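Side-chain contacts in YfdX protein (Salmonella enterica I, PDB 6A02), which has no firmly assigned biochemical activity but is linked to antibiotic stress and virulence in Salmonella Typhi: residues A[52-57]-A[134-139]; A[147-152]-A[159-164]. All blocks are in the same frame, centred on the assembly; numbering follows the deposited sequence.

Contact 1 of 2, residues A[52-57]-A[134-139]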
ATOM      1  N   LYS A  52     -20.277 -13.620  12.318  1.00 13.82           N
ATOM      2  CA  LYS A  52     -20.352 -15.062  12.537  1.00 16.45           C
ATOM      3  C   LYS A  52     -18.995 -15.721  12.327  1.00 16.95           C
ATOM      4  O   LYS A  52     -18.612 -16.625  13.080  1.00 18.34           O
ATOM      5  CB  LYS A  52     -21.423 -15.689  11.639  1.00 18.10           C
ATOM      6  CG  LYS A  52     -22.836 -15.404  12.112  1.00 26.60           C
ATOM      7  CD  LYS A  52     -23.881 -16.164  11.315  1.00 29.17           C
ATOM      8  CE  LYS A  52     -25.208 -16.152  12.049  1.00 32.36           C
ATOM      9  NZ  LYS A  52     -25.607 -14.765  12.420  1.00 35.79           N
ATOM     10  N   LEU A  53     -18.245 -15.272  11.321  1.00 12.30           N
ATOM     11  CA  LEU A  53     -16.929 -15.852  11.070  1.00 15.09           C
ATOM     12  C   LEU A  53     -15.971 -15.597  12.229  1.00 15.30           C
ATOM     13  O   LEU A  53     -15.237 -16.501  12.647  1.00 16.78           O
ATOM     14  CB  LEU A  53     -16.358 -15.319   9.757  1.00 14.30           C
ATOM     15  CG  LEU A  53     -17.009 -15.790   8.451  1.00 14.34           C
ATOM     16  CD1 LEU A  53     -16.682 -14.844   7.308  1.00 15.38           C
ATOM     17  CD2 LEU A  53     -16.562 -17.198   8.096  1.00 18.84           C
ATOM     18  N   LEU A  54     -15.946 -14.364  12.753  1.00 11.93           N
ATOM     19  CA  LEU A  54     -14.989 -14.014  13.797  1.00 14.90           C
ATOM     20  C   LEU A  54     -15.357 -14.580  15.160  1.00 15.24           C
ATOM     21  O   LEU A  54     -14.507 -14.591  16.058  1.00 15.39           O
ATOM     22  CB  LEU A  54     -14.873 -12.490  13.911  1.00 12.86           C
ATOM     23  CG  LEU A  54     -14.211 -11.794  12.729  1.00 13.56           C
ATOM     24  CD1 LEU A  54     -14.366 -10.282  12.866  1.00 12.93           C
ATOM     25  CD2 LEU A  54     -12.739 -12.192  12.658  1.00 14.46           C
ATOM     26  N   ASN A  55     -16.601 -15.025  15.344  1.00 16.37           N
ATOM     27  CA  ASN A  55     -17.084 -15.448  16.651  1.00 18.36           C
ATOM     28  C   ASN A  55     -17.502 -16.909  16.652  1.00 20.56           C
ATOM     29  O   ASN A  55     -18.205 -17.352  17.567  1.00 26.25           O
ATOM     30  CB  ASN A  55     -18.234 -14.556  17.118  1.00 17.40           C
ATOM     31  CG  ASN A  55     -17.771 -13.157  17.460  1.00 18.82           C
ATOM     32  OD1 ASN A  55     -17.200 -12.927  18.529  1.00 19.25           O
ATOM     33  ND2 ASN A  55     -18.006 -12.214  16.554  1.00 19.35           N
ATOM     34  N   ASP A  56     -17.080 -17.661  15.641  1.00 18.79           N
ATOM     35  CA  ASP A  56     -17.395 -19.078  15.525  1.00 19.13           C
ATOM     36  C   ASP A  56     -16.910 -19.838  16.756  1.00 22.77           C
ATOM     37  O   ASP A  56     -15.702 -19.955  16.982  1.00 20.72           O
ATOM     38  CB  ASP A  56     -16.735 -19.625  14.261  1.00 19.86           C
ATOM     39  CG  ASP A  56     -17.175 -21.039  13.927  1.00 25.16           C
ATOM     40  OD1 ASP A  56     -17.771 -21.709  14.796  1.00 25.37           O
ATOM     41  OD2 ASP A  56     -16.919 -21.481  12.786  1.00 24.60           O
ATOM     42  N   ASP A  57     -17.845 -20.367  17.554  1.00 26.18           N
ATOM     43  CA  ASP A  57     -17.460 -21.065  18.778  1.00 25.71           C
ATOM     44  C   ASP A  57     -16.801 -22.411  18.509  1.00 23.76           C
ATOM     45  O   ASP A  57     -16.150 -22.955  19.408  1.00 27.37           O
ATOM     46  CB  ASP A  57     -18.658 -21.232  19.721  1.00 28.07           C
ATOM     47  CG  ASP A  57     -19.261 -19.905  20.142  0.57 31.07           C
ATOM     48  OD1 ASP A  57     -20.454 -19.675  19.847  0.57 35.19           O
ATOM     49  OD2 ASP A  57     -18.547 -19.094  20.769  0.57 31.96           O
ATOM     50  N   ILE A 134      -4.595  -9.304  12.423  1.00  8.23           N
ATOM     51  CA  ILE A 134      -5.603  -8.407  12.996  1.00  8.65           C
ATOM     52  C   ILE A 134      -5.712  -8.632  14.496  1.00  9.41           C
ATOM     53  O   ILE A 134      -5.482  -9.750  14.984  1.00  8.19           O
ATOM     54  CB  ILE A 134      -6.989  -8.567  12.353  1.00  9.01           C
ATOM     55  CG1 ILE A 134      -7.506  -9.996  12.525  1.00  9.69           C
ATOM     56  CG2 ILE A 134      -6.969  -8.108  10.883  1.00 10.42           C
ATOM     57  CD1 ILE A 134      -8.977 -10.132  12.221  1.00 11.73           C
ATOM     58  N   PRO A 135      -6.080  -7.603  15.261  1.00  8.18           N
ATOM     59  CA  PRO A 135      -6.376  -7.790  16.688  1.00  9.60           C
ATOM     60  C   PRO A 135      -7.773  -8.380  16.814  1.00  9.46           C
ATOM     61  O   PRO A 135      -8.752  -7.779  16.374  1.00 10.39           O
ATOM     62  CB  PRO A 135      -6.319  -6.366  17.245  1.00 10.13           C
ATOM     63  CG  PRO A 135      -6.744  -5.499  16.068  1.00  9.72           C
ATOM     64  CD  PRO A 135      -6.217  -6.195  14.831  1.00  9.00           C
ATOM     65  N   LEU A 136      -7.870  -9.564  17.418  1.00  9.15           N
ATOM     66  CA  LEU A 136      -9.103 -10.336  17.297  1.00 11.50           C
ATOM     67  C   LEU A 136     -10.268  -9.675  18.024  1.00 11.24           C
ATOM     68  O   LEU A 136     -11.342  -9.468  17.441  1.00 11.58           O
ATOM     69  CB  LEU A 136      -8.887 -11.762  17.793  1.00 10.61           C
ATOM     70  CG  LEU A 136     -10.112 -12.681  17.765  1.00 12.25           C
ATOM     71  CD1 LEU A 136     -10.777 -12.737  16.391  1.00 11.76           C
ATOM     72  CD2 LEU A 136      -9.705 -14.079  18.230  1.00 14.80           C
ATOM     73  N   GLN A 137     -10.090  -9.351  19.305  1.00 11.88           N
ATOM     74  CA  GLN A 137     -11.229  -8.834  20.053  1.00 12.43           C
ATOM     75  C   GLN A 137     -11.579  -7.423  19.610  1.00 11.54           C
ATOM     76  O   GLN A 137     -12.760  -7.073  19.528  1.00 12.95           O
ATOM     77  CB  GLN A 137     -10.982  -8.906  21.558  1.00 15.23           C
ATOM     78  CG  GLN A 137     -12.265  -8.783  22.377  1.00 20.60           C
ATOM     79  CD  GLN A 137     -13.321  -9.815  21.987  1.00 24.87           C
ATOM     80  OE1 GLN A 137     -13.021 -11.003  21.812  1.00 22.40           O
ATOM     81  NE2 GLN A 137     -14.566  -9.360  21.838  1.00 27.16           N
ATOM     82  N   GLN A 138     -10.570  -6.606  19.303  1.00 11.15           N
ATOM     83  CA  GLN A 138     -10.837  -5.258  18.809  1.00 12.90           C
ATOM     84  C   GLN A 138     -11.596  -5.293  17.484  1.00 13.18           C
ATOM     85  O   GLN A 138     -12.508  -4.488  17.257  1.00 12.81           O
ATOM     86  CB  GLN A 138      -9.524  -4.481  18.709  1.00 11.26           C
ATOM     87  CG  GLN A 138      -9.665  -3.032  18.272  1.00 13.24           C
ATOM     88  CD  GLN A 138      -8.362  -2.242  18.421  1.00 15.67           C
ATOM     89  OE1 GLN A 138      -7.261  -2.809  18.485  1.00 14.16           O
ATOM     90  NE2 GLN A 138      -8.485  -0.917  18.466  1.00 17.81           N
ATOM     91  N   THR A 139     -11.252  -6.236  16.604  1.00 10.42           N
ATOM     92  CA  THR A 139     -12.000  -6.371  15.357  1.00  9.83           C
ATOM     93  C   THR A 139     -13.413  -6.871  15.608  1.00 11.20           C
ATOM     94  O   THR A 139     -14.368  -6.360  15.012  1.00  9.40           O
ATOM     95  CB  THR A 139     -11.261  -7.283  14.374  1.00  9.46           C
ATOM     96  OG1 THR A 139      -9.929  -6.791  14.193  1.00  9.95           O
ATOM     97  CG2 THR A 139     -11.952  -7.304  13.008  1.00 10.06           C
TER
HETATM   98  O   HOH W   1     -17.288 -11.021  20.677  1.00 33.14           O

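Contact 2 of 2, residues A[147-152]-A[159-164]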
ATOM      1  N   LEU A 147     -22.711  -3.210  13.436  1.00  9.82           N
ATOM      2  CA  LEU A 147     -24.048  -3.755  13.208  1.00 10.19           C
ATOM      3  C   LEU A 147     -25.078  -3.048  14.078  1.00 11.98           C
ATOM      4  O   LEU A 147     -26.171  -2.701  13.606  1.00 11.35           O
ATOM      5  CB  LEU A 147     -24.060  -5.259  13.475  1.00 12.38           C
ATOM      6  CG  LEU A 147     -23.591  -6.148  12.334  1.00 16.33           C
ATOM      7  CD1 LEU A 147     -23.370  -7.557  12.850  1.00 15.46           C
ATOM      8  CD2 LEU A 147     -24.606  -6.123  11.196  1.00 14.05           C
ATOM      9  N   SER A 148     -24.740  -2.804  15.348  1.00 11.44           N
ATOM     10  CA  SER A 148     -25.653  -2.081  16.229  1.00 13.09           C
ATOM     11  C   SER A 148     -25.945  -0.686  15.693  1.00 13.53           C
ATOM     12  O   SER A 148     -27.094  -0.227  15.718  1.00 12.95           O
ATOM     13  CB  SER A 148     -25.052  -2.002  17.629  1.00 13.35           C
ATOM     14  OG  SER A 148     -24.928  -3.291  18.209  0.55 17.46           O
ATOM     15  N   LEU A 149     -24.915   0.011  15.210  1.00 10.88           N
ATOM     16  CA  LEU A 149     -25.130   1.324  14.615  1.00 10.53           C
ATOM     17  C   LEU A 149     -26.003   1.229  13.372  1.00 11.85           C
ATOM     18  O   LEU A 149     -26.860   2.093  13.138  1.00 12.04           O
ATOM     19  CB  LEU A 149     -23.780   1.972  14.281  1.00 10.97           C
ATOM     20  CG  LEU A 149     -22.953   2.369  15.504  1.00 10.74           C
ATOM     21  CD1 LEU A 149     -21.503   2.646  15.117  1.00 10.69           C
ATOM     22  CD2 LEU A 149     -23.558   3.593  16.190  1.00 14.51           C
ATOM     23  N   MET A 150     -25.804   0.186  12.556  1.00 11.18           N
ATOM     24  CA  MET A 150     -26.669  -0.009  11.397  1.00 11.17           C
ATOM     25  C   MET A 150     -28.118  -0.232  11.825  1.00 12.42           C
ATOM     26  O   MET A 150     -29.039   0.337  11.224  1.00 12.74           O
ATOM     27  CB  MET A 150     -26.164  -1.166  10.538  1.00 11.74           C
ATOM     28  CG  MET A 150     -24.821  -0.879   9.848  1.00 10.51           C
ATOM     29  SD  MET A 150     -24.329  -2.282   8.820  1.00 12.54           S
ATOM     30  CE  MET A 150     -22.535  -2.073   8.800  1.00 10.08           C
ATOM     31  N   ASN A 151     -28.336  -1.027  12.874  1.00 13.18           N
ATOM     32  CA  ASN A 151     -29.697  -1.219  13.381  1.00 11.82           C
ATOM     33  C   ASN A 151     -30.320   0.111  13.774  1.00 13.47           C
ATOM     34  O   ASN A 151     -31.529   0.327  13.600  1.00 13.46           O
ATOM     35  CB  ASN A 151     -29.691  -2.154  14.593  1.00 14.68           C
ATOM     36  CG  ASN A 151     -29.308  -3.578  14.248  1.00 13.28           C
ATOM     37  OD1 ASN A 151     -29.414  -4.008  13.102  1.00 17.08           O
ATOM     38  ND2 ASN A 151     -28.859  -4.319  15.250  1.00 16.38           N
ATOM     39  N   GLU A 152     -29.511   1.016  14.318  1.00 11.65           N
ATOM     40  CA  GLU A 152     -30.005   2.319  14.737  1.00 13.83           C
ATOM     41  C   GLU A 152     -30.148   3.309  13.590  1.00 14.11           C
ATOM     42  O   GLU A 152     -30.652   4.412  13.816  1.00 18.85           O
ATOM     43  CB  GLU A 152     -29.091   2.902  15.817  1.00 15.37           C
ATOM     44  CG  GLU A 152     -29.053   2.086  17.092  1.00 18.76           C
ATOM     45  CD  GLU A 152     -27.948   2.529  18.034  1.00 25.80           C
ATOM     46  OE1 GLU A 152     -27.181   3.440  17.669  1.00 26.98           O
ATOM     47  OE2 GLU A 152     -27.843   1.963  19.138  1.00 33.70           O
ATOM     48  N   GLY A 159     -19.812   2.906   9.086  1.00  8.73           N
ATOM     49  CA  GLY A 159     -18.737   2.874   8.109  1.00  8.06           C
ATOM     50  C   GLY A 159     -17.401   3.258   8.705  1.00  9.40           C
ATOM     51  O   GLY A 159     -16.366   2.676   8.358  1.00  8.41           O
ATOM     52  N   LEU A 160     -17.401   4.232   9.616  1.00  9.02           N
ATOM     53  CA  LEU A 160     -16.167   4.614  10.297  1.00  9.02           C
ATOM     54  C   LEU A 160     -15.577   3.452  11.084  1.00 10.72           C
ATOM     55  O   LEU A 160     -14.353   3.253  11.093  1.00  9.68           O
ATOM     56  CB  LEU A 160     -16.437   5.784  11.233  1.00 10.12           C
ATOM     57  CG  LEU A 160     -16.808   7.128  10.630  1.00 12.72           C
ATOM     58  CD1 LEU A 160     -17.145   8.090  11.767  1.00 13.20           C
ATOM     59  CD2 LEU A 160     -15.680   7.691   9.773  1.00 14.62           C
ATOM     60  N   LEU A 161     -16.424   2.673  11.763  1.00 10.33           N
ATOM     61  CA  LEU A 161     -15.921   1.536  12.533  1.00 11.06           C
ATOM     62  C   LEU A 161     -15.426   0.419  11.623  1.00  8.78           C
ATOM     63  O   LEU A 161     -14.432  -0.250  11.934  1.00 10.60           O
ATOM     64  CB  LEU A 161     -17.013   0.999  13.447  1.00 12.38           C
ATOM     65  CG  LEU A 161     -17.126   1.635  14.814  1.00 17.23           C
ATOM     66  CD1 LEU A 161     -18.226   0.936  15.555  1.00 16.58           C
ATOM     67  CD2 LEU A 161     -15.813   1.499  15.563  1.00 17.65           C
ATOM     68  N   LEU A 162     -16.119   0.177  10.509  1.00  8.85           N
ATOM     69  CA  LEU A 162     -15.627  -0.808   9.549  1.00  7.79           C
ATOM     70  C   LEU A 162     -14.271  -0.395   8.983  1.00  8.59           C
ATOM     71  O   LEU A 162     -13.371  -1.233   8.826  1.00  9.79           O
ATOM     72  CB  LEU A 162     -16.654  -1.010   8.436  1.00  8.49           C
ATOM     73  CG  LEU A 162     -18.006  -1.564   8.897  1.00  8.10           C
ATOM     74  CD1 LEU A 162     -18.941  -1.589   7.711  1.00  9.80           C
ATOM     75  CD2 LEU A 162     -17.856  -2.954   9.490  1.00  9.64           C
ATOM     76  N   LYS A 163     -14.095   0.900   8.695  1.00  7.80           N
ATOM     77  CA  LYS A 163     -12.805   1.379   8.205  1.00  9.74           C
ATOM     78  C   LYS A 163     -11.731   1.224   9.270  1.00 10.23           C
ATOM     79  O   LYS A 163     -10.604   0.806   8.969  1.00  8.84           O
ATOM     80  CB  LYS A 163     -12.927   2.842   7.764  1.00 10.20           C
ATOM     81  CG  LYS A 163     -11.639   3.411   7.134  1.00 12.78           C
ATOM     82  CD  LYS A 163     -11.233   2.578   5.913  1.00 17.29           C
ATOM     83  CE  LYS A 163     -10.036   3.171   5.162  1.00 24.17           C
ATOM     84  NZ  LYS A 163      -9.768   2.414   3.898  1.00 31.49           N
ATOM     85  N   SER A 164     -12.068   1.543  10.524  1.00  9.96           N
ATOM     86  CA  SER A 164     -11.131   1.356  11.624  1.00 10.42           C
ATOM     87  C   SER A 164     -10.685  -0.096  11.734  1.00 10.68           C
ATOM     88  O   SER A 164      -9.496  -0.370  11.946  1.00 11.89           O
ATOM     89  CB  SER A 164     -11.761   1.809  12.929  1.00 13.96           C
ATOM     90  OG  SER A 164     -10.832   1.645  13.984  1.00 15.30           O
TER

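Contact 1 of 2, residues A[52-57]-A[134-139]
Leu54, on the last turn of helix 40-54, reaches with both its methyls into the strand-to-helix corner where strand 125-135 of the antiparallel sheet turns into helix 136-151. The two branches of its fork serve different partners. CD1 of Leu54 meets CG2 of Thr139 at 3.8 Å, the two side chains crossing at about a right angle, while Leu54 CD2 rests on Ile134 CD1 at 4.3 Å. Leu136 CD1 approaches Leu54 CD2, also at 4.3 Å, from a direction well away from that of Ile134. Leu136 swings that methyl inward because its CG stands anti to the backbone N (chi1 178°), although its CB does not itself face the helix end. Beyond the two segments, Leu54 also lies on Ala24 of helix 19-36 and on Val143, and its carbonyl oxygen, at the helix end, accepts a hydrogen bond from Arg140 NE. At the margin a water donates to Asn55 OD1 at 2.9 Å and takes a weak bond from Gln137 NE2, a polar bridge beside the apolar patch. The methyl of Thr139 can face Leu54 while its hydroxyl stays busy: OG1 bonds to Pro135 O at 2.7 Å, tilted 30° from the carbonyl plane, and Thr139 N reaches that same oxygen from the opposite face at 2.9 Å.

Contact 2 of 2, residues A[147-152]-A[159-164]
The backbones of 147-152, the end of helix 136-151, and 159-164, within helix 155-167, run antiparallel and stay well apart, their closest CA atoms being those of Met150 and Gly159 at 9.1 Å, and side chains fill the distance between them. Two apolar pairs do this. Leu149 points its CB at the opposite helix, and so does Leu161; their CD1 methyls meet at 3.7 Å with the side chains crossing at about a right angle. Met150 and Leu162 work differently: both leave the backbone turned partly aside, yet their ends meet tip to tip, Met150 CE against Leu162 CD1 at 3.8 Å. Met150 manages this by staying extended beyond CG (chi2 -178°, chi3 -154°), which carries its terminal methyl across the gap. The two helices follow one another in the chain with only a short connection, so this is a helical hairpin, in which the end of the first helix packs on the middle of the second through residues adjacent in sequence on each side: 149 with 161, and 150 with 162. The pairs look into different surroundings. Met150 and Leu162 both touch Ser31 of helix 19-36; Met150 also lies on Glu44 and Ala47 of helix 40-54, and Leu162 on Ile28, which places this pair among the helices of the chain's own bundle. Leu149 and Leu161 instead meet the second subunit, where Leu149 packs on Tyr91 and Leu161 on Glu89 of that neighbouring chain. Within its own chain Leu149 lies on Gln157 and Ala158, and Ala158 also takes the side chain of Met150, one alanine of helix 155-167 receiving both neighbouring residues of helix 136-151.

Overall arrangement
Helix 136-151 is common to both contacts: contact 1 uses its first turn, contact 2 its last, with centres about 16 Å apart and no direct contact between them. Both are buried in the assembly, though contact 1 lies further in, its centre about 13 Å from the chain's centre, against about 22 Å for contact 2. Contact 1 joins residues distant in sequence, setting helix 40-54 against the corner where sheet becomes helix, and adds hydroxyl, carbonyl and water chemistry to its methyl packing. Contact 2 is local in sequence and purely apolar across its segments. One of its pairs is covered by a second subunit, whereas the touching side chains of contact 1 pack within their own chain.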